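Long-range contacts in ADP-ribosylating toxin CARDS (Mycoplasma pneumoniae, PDB 4TLV), which transfers ADP-ribose from NAD(+) to multiple proteins in vitro and vacuolates mammalian cells, acting as the main virulence factor of its bacterium: residues 148-153 against 173-178; 9-14 against 54-59. All coordinates share one frame; numbering follows the deposited sequence.

Interaction 1 (148-153 against 173-178); sequences SAWLVD and TRINEP
W150 overlaps I175 at the base of its indole: CG2 of I175 lies 3.6 Å from W150 CB and also nears CG, which stands anti to its own carbonyl carbon (chi1 -63°), on the backbone N side. N176 O approaches the five-membered edge in the ring plane, near CD1. At the same edge NE1 donates a hydrogen bond to a water, which in turn donates one to E177 OE1. The side chains of V152 and I175, a non-hydrogen-bonded antiparallel pair, lie side by side and point the same way, CG1 of one 4.1 Å from CG1 of the other. I60 and F63 pack against V152, tying this face of the hairpin 146-156/168-181 to helix 56-60 and the loop after it.

D153 and R174 point to the opposite face and form a hydrogen-bonded pair, each backbone N donating to the other's O. Their side chains add a salt bridge with both donors on R174. The arginine presents NE and NH2 side-on, one to each oxygen: NE to OD1 at 3.1 Å, nearly straight at 172° and on the syn lone pair, and NH2 to OD2 at 2.7 Å. Guanidinium and carboxylate are only 10° from coplanar. N176 crosses the carboxylate at about a right angle; its ND2 makes weak bonds to D153 OD2 and L151 O, while its backbone N binds L151 O at 2.9 Å. Past this bond, before cis-P178, a water mediates the link, accepting from L151 N and donating to N176 O (2.6 Å) and P178 O. The hairpin thus illustrates a division of labour: apolar overlap on one face, and on the other a bidentate ion pair that would stabilise the buried D153 carboxylate as an anion.

Interaction 2 (9-14 against 54-59); sequences FVYRVD and ETPTAA
Apolar packing joins Y11 to P56 and A59. The proline lies over one face of the phenol ring in a CH-pi contact, its CG 3.8 Å from the ring centroid and only 2° off the normal, while its CD rests above the CD2 and CE2 side. At the base of the same side chain CB meets A59 CB at 3.9 Å, and that methyl also touches the Y11 backbone O. Further along the strand, V13 CG2 packs on A59 CB at 4.4 Å, with A59 O in van der Waals contact.

Water carries the polar links between the segments. One water donates to both F9 O (2.6 Å) and E54 O, the latter also lying in the plane of the Y11 ring, at its edge. A second accepts from V13 N at 2.9 Å and donates to A59 O, so the first turn of the helix is tied to an edge strand of the sheet without direct backbone pairing.

The arrangement belongs to the ADP-ribosyltransferase fold of the pertussis toxin family, whose R-S-E signature includes an arginine on the first strand, a Ser-Thr-Ser strand and a glutamate; R12, bound through NH1 to S51 O, is probably that arginine, and S51-T52-S53 match the second element.

A salt bridge lies within 9-14 and a capping bond within 54-59. R12 turns NE and NH2 side-on to a single oxygen, OD2 of D14: NE at 3.1 Å uses the anti lone pair, whereas NH2 arrives 34° out of the carboxylate plane. T55 is the N-cap of helix 56-60, its OG1 accepting from A58 N at 3.1 Å. E54 turns away from the strand, its OE2 in salt bridges with R133 and R590, its OE1 hydrogen-bonded to W135 NE1.

Overall arrangement
Interactions 1 and 2 illustrate how one sheet of the mART domain carries separate contacts. Their centres are 12 Å apart and their nearest atoms about 4 Å apart, without touching. Strand 76-84 lies between 9-14 and 146-156, and its E82 binds both sides: OE1 takes part in a hydrogen bond with S148 OG, OE2 in a weak one with Y11 OH. Helix 56-60 is the other connection, since it begins in interaction 2 and ends at I60, which packs on V152 and T173 of interaction 1. D14 of interaction 2 lies close to D234 of the inferred NAD(+)-binding region, two like charges, whereas T173 of interaction 1 holds a glycerol, probably from the crystallisation liquor.

Interaction 1 (148-153 against 173-178)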
ATOM      1  N   SER A 148     -15.346   4.573  18.172  1.00 13.70           N
ATOM      2  CA  SER A 148     -15.016   5.998  18.327  1.00 16.17           C
ATOM      3  C   SER A 148     -15.291   6.781  17.054  1.00 15.26           C
ATOM      4  O   SER A 148     -15.431   6.205  15.974  1.00 14.37           O
ATOM      5  CB  SER A 148     -13.530   6.165  18.675  1.00 18.37           C
ATOM      6  OG  SER A 148     -13.147   5.304  19.735  1.00 28.31           O
ATOM      7  N   ALA A 149     -15.337   8.105  17.183  1.00 16.42           N
ATOM      8  CA  ALA A 149     -15.405   8.994  16.027  1.00 16.17           C
ATOM      9  C   ALA A 149     -14.602  10.265  16.295  1.00 18.48           C
ATOM     10  O   ALA A 149     -14.463  10.670  17.449  1.00 15.30           O
ATOM     11  CB  ALA A 149     -16.836   9.345  15.718  1.00 15.30           C
ATOM     12  N   TRP A 150     -14.057  10.861  15.227  1.00 14.60           N
ATOM     13  CA  TRP A 150     -13.410  12.175  15.283  1.00 18.53           C
ATOM     14  C   TRP A 150     -13.984  13.041  14.178  1.00 17.99           C
ATOM     15  O   TRP A 150     -14.211  12.565  13.068  1.00 14.57           O
ATOM     16  CB  TRP A 150     -11.905  12.089  15.010  1.00 14.92           C
ATOM     17  CG  TRP A 150     -11.119  11.319  15.984  1.00 18.46           C
ATOM     18  CD1 TRP A 150     -10.374  11.815  17.012  1.00 21.93           C
ATOM     19  CD2 TRP A 150     -10.978   9.899  16.032  1.00 21.39           C
ATOM     20  NE1 TRP A 150      -9.771  10.788  17.698  1.00 22.22           N
ATOM     21  CE2 TRP A 150     -10.128   9.600  17.113  1.00 21.87           C
ATOM     22  CE3 TRP A 150     -11.478   8.849  15.252  1.00 19.86           C
ATOM     23  CZ2 TRP A 150      -9.771   8.296  17.444  1.00 24.91           C
ATOM     24  CZ3 TRP A 150     -11.128   7.556  15.584  1.00 21.57           C
ATOM     25  CH2 TRP A 150     -10.283   7.291  16.671  1.00 22.72           C
ATOM     26  N   LEU A 151     -14.199  14.320  14.466  1.00 15.85           N
ATOM     27  CA  LEU A 151     -14.550  15.274  13.422  1.00 16.33           C
ATOM     28  C   LEU A 151     -13.331  15.477  12.529  1.00 17.11           C
ATOM     29  O   LEU A 151     -12.226  15.683  13.025  1.00 17.30           O
ATOM     30  CB  LEU A 151     -14.964  16.614  14.044  1.00 18.59           C
ATOM     31  CG  LEU A 151     -15.202  17.746  13.048  1.00 25.62           C
ATOM     32  CD1 LEU A 151     -16.378  17.437  12.126  1.00 23.49           C
ATOM     33  CD2 LEU A 151     -15.419  19.065  13.785  1.00 30.45           C
ATOM     34  N   VAL A 152     -13.509  15.393  11.216  1.00 17.00           N
ATOM     35  CA  VAL A 152     -12.383  15.665  10.321  1.00 16.59           C
ATOM     36  C   VAL A 152     -12.780  16.772   9.373  1.00 16.17           C
ATOM     37  O   VAL A 152     -13.957  16.946   9.073  1.00 17.36           O
ATOM     38  CB  VAL A 152     -11.942  14.431   9.514  1.00 17.09           C
ATOM     39  CG1 VAL A 152     -11.588  13.287  10.456  1.00 17.07           C
ATOM     40  CG2 VAL A 152     -13.032  14.007   8.550  1.00 18.35           C
ATOM     41  N   ASP A 153     -11.798  17.534   8.915  1.00 20.04           N
ATOM     42  CA  ASP A 153     -12.074  18.571   7.932  1.00 18.37           C
ATOM     43  C   ASP A 153     -10.964  18.641   6.888  1.00 19.01           C
ATOM     44  O   ASP A 153      -9.855  18.124   7.087  1.00 18.02           O
ATOM     45  CB  ASP A 153     -12.328  19.933   8.604  1.00 21.32           C
ATOM     46  CG  ASP A 153     -11.130  20.437   9.393  1.00 26.72           C
ATOM     47  OD1 ASP A 153     -10.003  19.988   9.126  1.00 28.70           O
ATOM     48  OD2 ASP A 153     -11.308  21.310  10.270  1.00 33.20           O
ATOM     49  N   THR A 173      -6.040  17.311   5.015  1.00 15.98           N
ATOM     50  CA  THR A 173      -7.101  16.959   5.943  1.00 15.71           C
ATOM     51  C   THR A 173      -6.578  17.084   7.354  1.00 19.21           C
ATOM     52  O   THR A 173      -5.369  17.069   7.585  1.00 17.33           O
ATOM     53  CB  THR A 173      -7.603  15.527   5.705  1.00 22.16           C
ATOM     54  OG1 THR A 173      -6.494  14.626   5.787  1.00 18.13           O
ATOM     55  CG2 THR A 173      -8.222  15.412   4.313  1.00 19.27           C
ATOM     56  N   ARG A 174      -7.494  17.233   8.298  1.00 18.99           N
ATOM     57  CA  ARG A 174      -7.126  17.279   9.702  1.00 22.34           C
ATOM     58  C   ARG A 174      -8.055  16.378  10.503  1.00 20.53           C
ATOM     59  O   ARG A 174      -9.267  16.353  10.269  1.00 19.99           O
ATOM     60  CB  ARG A 174      -7.209  18.716  10.228  1.00 21.46           C
ATOM     61  CG  ARG A 174      -6.237  19.674   9.554  1.00 22.64           C
ATOM     62  CD  ARG A 174      -6.276  21.025  10.244  1.00 23.53           C
ATOM     63  NE  ARG A 174      -7.653  21.481  10.389  1.00 28.04           N
ATOM     64  CZ  ARG A 174      -8.018  22.526  11.123  1.00 33.68           C
ATOM     65  NH1 ARG A 174      -7.101  23.229  11.777  1.00 31.49           N
ATOM     66  NH2 ARG A 174      -9.299  22.869  11.200  1.00 23.00           N
ATOM     67  N   ILE A 175      -7.483  15.624  11.432  1.00 20.61           N
ATOM     68  CA  ILE A 175      -8.297  14.870  12.371  1.00 17.57           C
ATOM     69  C   ILE A 175      -8.368  15.657  13.682  1.00 22.63           C
ATOM     70  O   ILE A 175      -7.386  15.791  14.407  1.00 21.20           O
ATOM     71  CB  ILE A 175      -7.737  13.459  12.593  1.00 19.15           C
ATOM     72  CG1 ILE A 175      -7.588  12.742  11.246  1.00 20.97           C
ATOM     73  CG2 ILE A 175      -8.650  12.662  13.548  1.00 18.40           C
ATOM     74  CD1 ILE A 175      -6.923  11.385  11.335  1.00 21.99           C
ATOM     75  N   ASN A 176      -9.538  16.198  13.971  1.00 19.20           N
ATOM     76  CA  ASN A 176      -9.690  17.058  15.136  1.00 23.27           C
ATOM     77  C   ASN A 176      -9.954  16.309  16.450  1.00 24.59           C
ATOM     78  O   ASN A 176     -10.762  15.376  16.491  1.00 25.59           O
ATOM     79  CB  ASN A 176     -10.799  18.067  14.858  1.00 25.11           C
ATOM     80  CG  ASN A 176     -10.502  18.908  13.628  1.00 28.32           C
ATOM     81  OD1 ASN A 176      -9.484  19.601  13.573  1.00 30.50           O
ATOM     82  ND2 ASN A 176     -11.369  18.824  12.621  1.00 27.65           N
ATOM     83  N   GLU A 177      -9.260  16.711  17.513  1.00 21.88           N
ATOM     84  CA  GLU A 177      -9.609  16.276  18.869  1.00 25.47           C
ATOM     85  C   GLU A 177     -10.906  16.971  19.241  1.00 29.31           C
ATOM     86  O   GLU A 177     -11.247  18.000  18.654  1.00 28.64           O
ATOM     87  CB  GLU A 177      -8.520  16.645  19.880  1.00 29.60           C
ATOM     88  CG  GLU A 177      -7.144  16.098  19.560  1.00 32.61           C
ATOM     89  CD  GLU A 177      -7.116  14.582  19.404  1.00 42.62           C
ATOM     90  OE1 GLU A 177      -8.053  13.904  19.877  1.00 41.52           O
ATOM     91  OE2 GLU A 177      -6.147  14.063  18.805  1.00 52.37           O
ATOM     92  N   PRO A 178     -11.658  16.399  20.197  1.00 29.42           N
ATOM     93  CA  PRO A 178     -11.341  15.172  20.927  1.00 28.53           C
ATOM     94  C   PRO A 178     -12.046  13.969  20.324  1.00 24.47           C
ATOM     95  O   PRO A 178     -13.015  14.097  19.577  1.00 26.34           O
ATOM     96  CB  PRO A 178     -11.941  15.433  22.316  1.00 33.58           C
ATOM     97  CG  PRO A 178     -12.917  16.617  22.132  1.00 40.37           C
ATOM     98  CD  PRO A 178     -12.930  16.970  20.662  1.00 36.00           C
TER
HETATM   99  O   HOH W   1      -7.623  11.020  19.532  1.00 41.96           O
HETATM  100  O   HOH W   2     -13.289  15.134  17.135  1.00 23.50           O

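Interaction 2 (9-14 against 54-59)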
ATOM      1  N   PHE A   9      -8.867  -3.073  14.305  1.00 13.54           N
ATOM      2  CA  PHE A   9      -9.707  -1.935  13.932  1.00 13.19           C
ATOM      3  C   PHE A   9      -9.519  -1.558  12.472  1.00 11.87           C
ATOM      4  O   PHE A   9      -8.407  -1.651  11.919  1.00 12.59           O
ATOM      5  CB  PHE A   9      -9.400  -0.718  14.824  1.00 15.95           C
ATOM      6  CG  PHE A   9      -9.891  -0.869  16.240  1.00 13.83           C
ATOM      7  CD1 PHE A   9     -11.244  -0.873  16.513  1.00 12.11           C
ATOM      8  CD2 PHE A   9      -8.991  -1.007  17.299  1.00 15.74           C
ATOM      9  CE1 PHE A   9     -11.721  -1.024  17.812  1.00 15.03           C
ATOM     10  CE2 PHE A   9      -9.460  -1.156  18.605  1.00 16.12           C
ATOM     11  CZ  PHE A   9     -10.817  -1.158  18.863  1.00 15.51           C
ATOM     12  N   VAL A  10     -10.613  -1.146  11.854  1.00 12.13           N
ATOM     13  CA  VAL A  10     -10.576  -0.542  10.532  1.00 10.26           C
ATOM     14  C   VAL A  10     -11.244   0.834  10.651  1.00 11.21           C
ATOM     15  O   VAL A  10     -11.768   1.169  11.712  1.00 13.54           O
ATOM     16  CB  VAL A  10     -11.266  -1.422   9.458  1.00 11.80           C
ATOM     17  CG1 VAL A  10     -10.466  -2.707   9.218  1.00 10.02           C
ATOM     18  CG2 VAL A  10     -12.709  -1.752   9.827  1.00 10.30           C
ATOM     19  N   TYR A  11     -11.222   1.623   9.580  1.00  9.81           N
ATOM     20  CA  TYR A  11     -11.642   3.035   9.653  1.00 10.34           C
ATOM     21  C   TYR A  11     -12.456   3.425   8.447  1.00 11.50           C
ATOM     22  O   TYR A  11     -12.232   2.922   7.342  1.00 11.44           O
ATOM     23  CB  TYR A  11     -10.413   3.953   9.722  1.00 11.53           C
ATOM     24  CG  TYR A  11      -9.584   3.609  10.911  1.00 14.25           C
ATOM     25  CD1 TYR A  11      -9.838   4.204  12.137  1.00 14.05           C
ATOM     26  CD2 TYR A  11      -8.586   2.636  10.832  1.00 13.82           C
ATOM     27  CE1 TYR A  11      -9.113   3.861  13.252  1.00 15.90           C
ATOM     28  CE2 TYR A  11      -7.859   2.276  11.964  1.00 15.85           C
ATOM     29  CZ  TYR A  11      -8.137   2.902  13.168  1.00 17.52           C
ATOM     30  OH  TYR A  11      -7.427   2.576  14.304  1.00 25.29           O
ATOM     31  N   ARG A  12     -13.362   4.369   8.648  1.00 10.43           N
ATOM     32  CA  ARG A  12     -14.223   4.805   7.564  1.00 11.29           C
ATOM     33  C   ARG A  12     -14.627   6.254   7.791  1.00 14.22           C
ATOM     34  O   ARG A  12     -15.058   6.620   8.892  1.00 13.45           O
ATOM     35  CB  ARG A  12     -15.485   3.939   7.524  1.00 12.27           C
ATOM     36  CG  ARG A  12     -16.433   4.287   6.354  1.00 12.58           C
ATOM     37  CD  ARG A  12     -17.757   3.513   6.480  1.00 16.64           C
ATOM     38  NE  ARG A  12     -18.793   4.111   5.637  1.00 15.09           N
ATOM     39  CZ  ARG A  12     -18.937   3.871   4.340  1.00 17.25           C
ATOM     40  NH1 ARG A  12     -18.112   3.034   3.709  1.00 15.64           N
ATOM     41  NH2 ARG A  12     -19.903   4.485   3.665  1.00 18.54           N
ATOM     42  N   VAL A  13     -14.483   7.072   6.753  1.00 12.35           N
ATOM     43  CA  VAL A  13     -14.939   8.460   6.807  1.00 14.02           C
ATOM     44  C   VAL A  13     -16.342   8.508   6.207  1.00 15.36           C
ATOM     45  O   VAL A  13     -16.583   7.977   5.119  1.00 15.10           O
ATOM     46  CB  VAL A  13     -13.978   9.394   6.014  1.00 14.26           C
ATOM     47  CG1 VAL A  13     -14.536  10.838   5.923  1.00 13.89           C
ATOM     48  CG2 VAL A  13     -12.573   9.379   6.634  1.00 15.69           C
ATOM     49  N   ASP A  14     -17.275   9.131   6.918  1.00 14.85           N
ATOM     50  CA  ASP A  14     -18.665   9.142   6.503  1.00 16.90           C
ATOM     51  C   ASP A  14     -19.241  10.491   6.928  1.00 15.30           C
ATOM     52  O   ASP A  14     -18.881  11.009   7.971  1.00 14.96           O
ATOM     53  CB  ASP A  14     -19.403   7.994   7.207  1.00 14.51           C
ATOM     54  CG  ASP A  14     -20.681   7.597   6.511  1.00 18.69           C
ATOM     55  OD1 ASP A  14     -21.611   8.427   6.446  1.00 19.37           O
ATOM     56  OD2 ASP A  14     -20.775   6.435   6.054  1.00 18.48           O
ATOM     57  N   GLU A  54      -7.759  -0.162   6.431  1.00  9.44           N
ATOM     58  CA  GLU A  54      -6.937  -0.634   7.530  1.00 11.45           C
ATOM     59  C   GLU A  54      -6.290   0.520   8.314  1.00 12.68           C
ATOM     60  O   GLU A  54      -5.913   0.342   9.459  1.00 15.41           O
ATOM     61  CB  GLU A  54      -5.864  -1.598   7.003  1.00 12.71           C
ATOM     62  CG  GLU A  54      -5.340  -2.582   8.043  1.00 17.11           C
ATOM     63  CD  GLU A  54      -4.387  -3.604   7.423  1.00 22.27           C
ATOM     64  OE1 GLU A  54      -4.833  -4.425   6.589  1.00 17.14           O
ATOM     65  OE2 GLU A  54      -3.190  -3.577   7.762  1.00 26.95           O
ATOM     66  N   THR A  55      -6.177   1.701   7.715  1.00 12.10           N
ATOM     67  CA  THR A  55      -5.565   2.847   8.420  1.00 13.65           C
ATOM     68  C   THR A  55      -6.397   4.116   8.262  1.00 14.70           C
ATOM     69  O   THR A  55      -7.074   4.292   7.250  1.00 12.46           O
ATOM     70  CB  THR A  55      -4.138   3.198   7.888  1.00 15.50           C
ATOM     71  OG1 THR A  55      -4.220   3.709   6.548  1.00 12.73           O
ATOM     72  CG2 THR A  55      -3.199   1.984   7.925  1.00 15.06           C
ATOM     73  N   PRO A  56      -6.313   5.032   9.246  1.00 14.54           N
ATOM     74  CA  PRO A  56      -7.022   6.310   9.127  1.00 15.97           C
ATOM     75  C   PRO A  56      -6.525   7.121   7.927  1.00 13.15           C
ATOM     76  O   PRO A  56      -7.304   7.786   7.249  1.00 12.35           O
ATOM     77  CB  PRO A  56      -6.658   7.044  10.433  1.00 13.28           C
ATOM     78  CG  PRO A  56      -6.313   5.966  11.388  1.00 15.46           C
ATOM     79  CD  PRO A  56      -5.672   4.871  10.565  1.00 14.91           C
ATOM     80  N   THR A  57      -5.228   7.063   7.660  1.00 11.09           N
ATOM     81  CA  THR A  57      -4.676   7.828   6.560  1.00 14.15           C
ATOM     82  C   THR A  57      -5.260   7.409   5.205  1.00 13.14           C
ATOM     83  O   THR A  57      -5.570   8.257   4.366  1.00 12.08           O
ATOM     84  CB  THR A  57      -3.142   7.731   6.530  1.00 15.39           C
ATOM     85  OG1 THR A  57      -2.622   8.231   7.766  1.00 18.15           O
ATOM     86  CG2 THR A  57      -2.580   8.550   5.377  1.00 17.97           C
ATOM     87  N   ALA A  58      -5.399   6.106   4.989  1.00 12.97           N
ATOM     88  CA  ALA A  58      -5.994   5.622   3.750  1.00 11.97           C
ATOM     89  C   ALA A  58      -7.502   5.888   3.705  1.00 10.31           C
ATOM     90  O   ALA A  58      -8.045   6.205   2.649  1.00 14.33           O
ATOM     91  CB  ALA A  58      -5.682   4.124   3.544  1.00 12.94           C
ATOM     92  N   ALA A  59      -8.184   5.761   4.843  1.00 11.49           N
ATOM     93  CA  ALA A  59      -9.624   6.042   4.878  1.00 11.36           C
ATOM     94  C   ALA A  59      -9.919   7.498   4.500  1.00 11.65           C
ATOM     95  O   ALA A  59     -10.983   7.795   3.964  1.00 11.36           O
ATOM     96  CB  ALA A  59     -10.214   5.739   6.264  1.00 12.71           C
TER
HETATM   97  O   HOH W   3      -5.851  -1.338  11.654  1.00 25.87           O
HETATM   98  O   HOH W   4     -13.235   6.188   4.257  1.00 11.88           O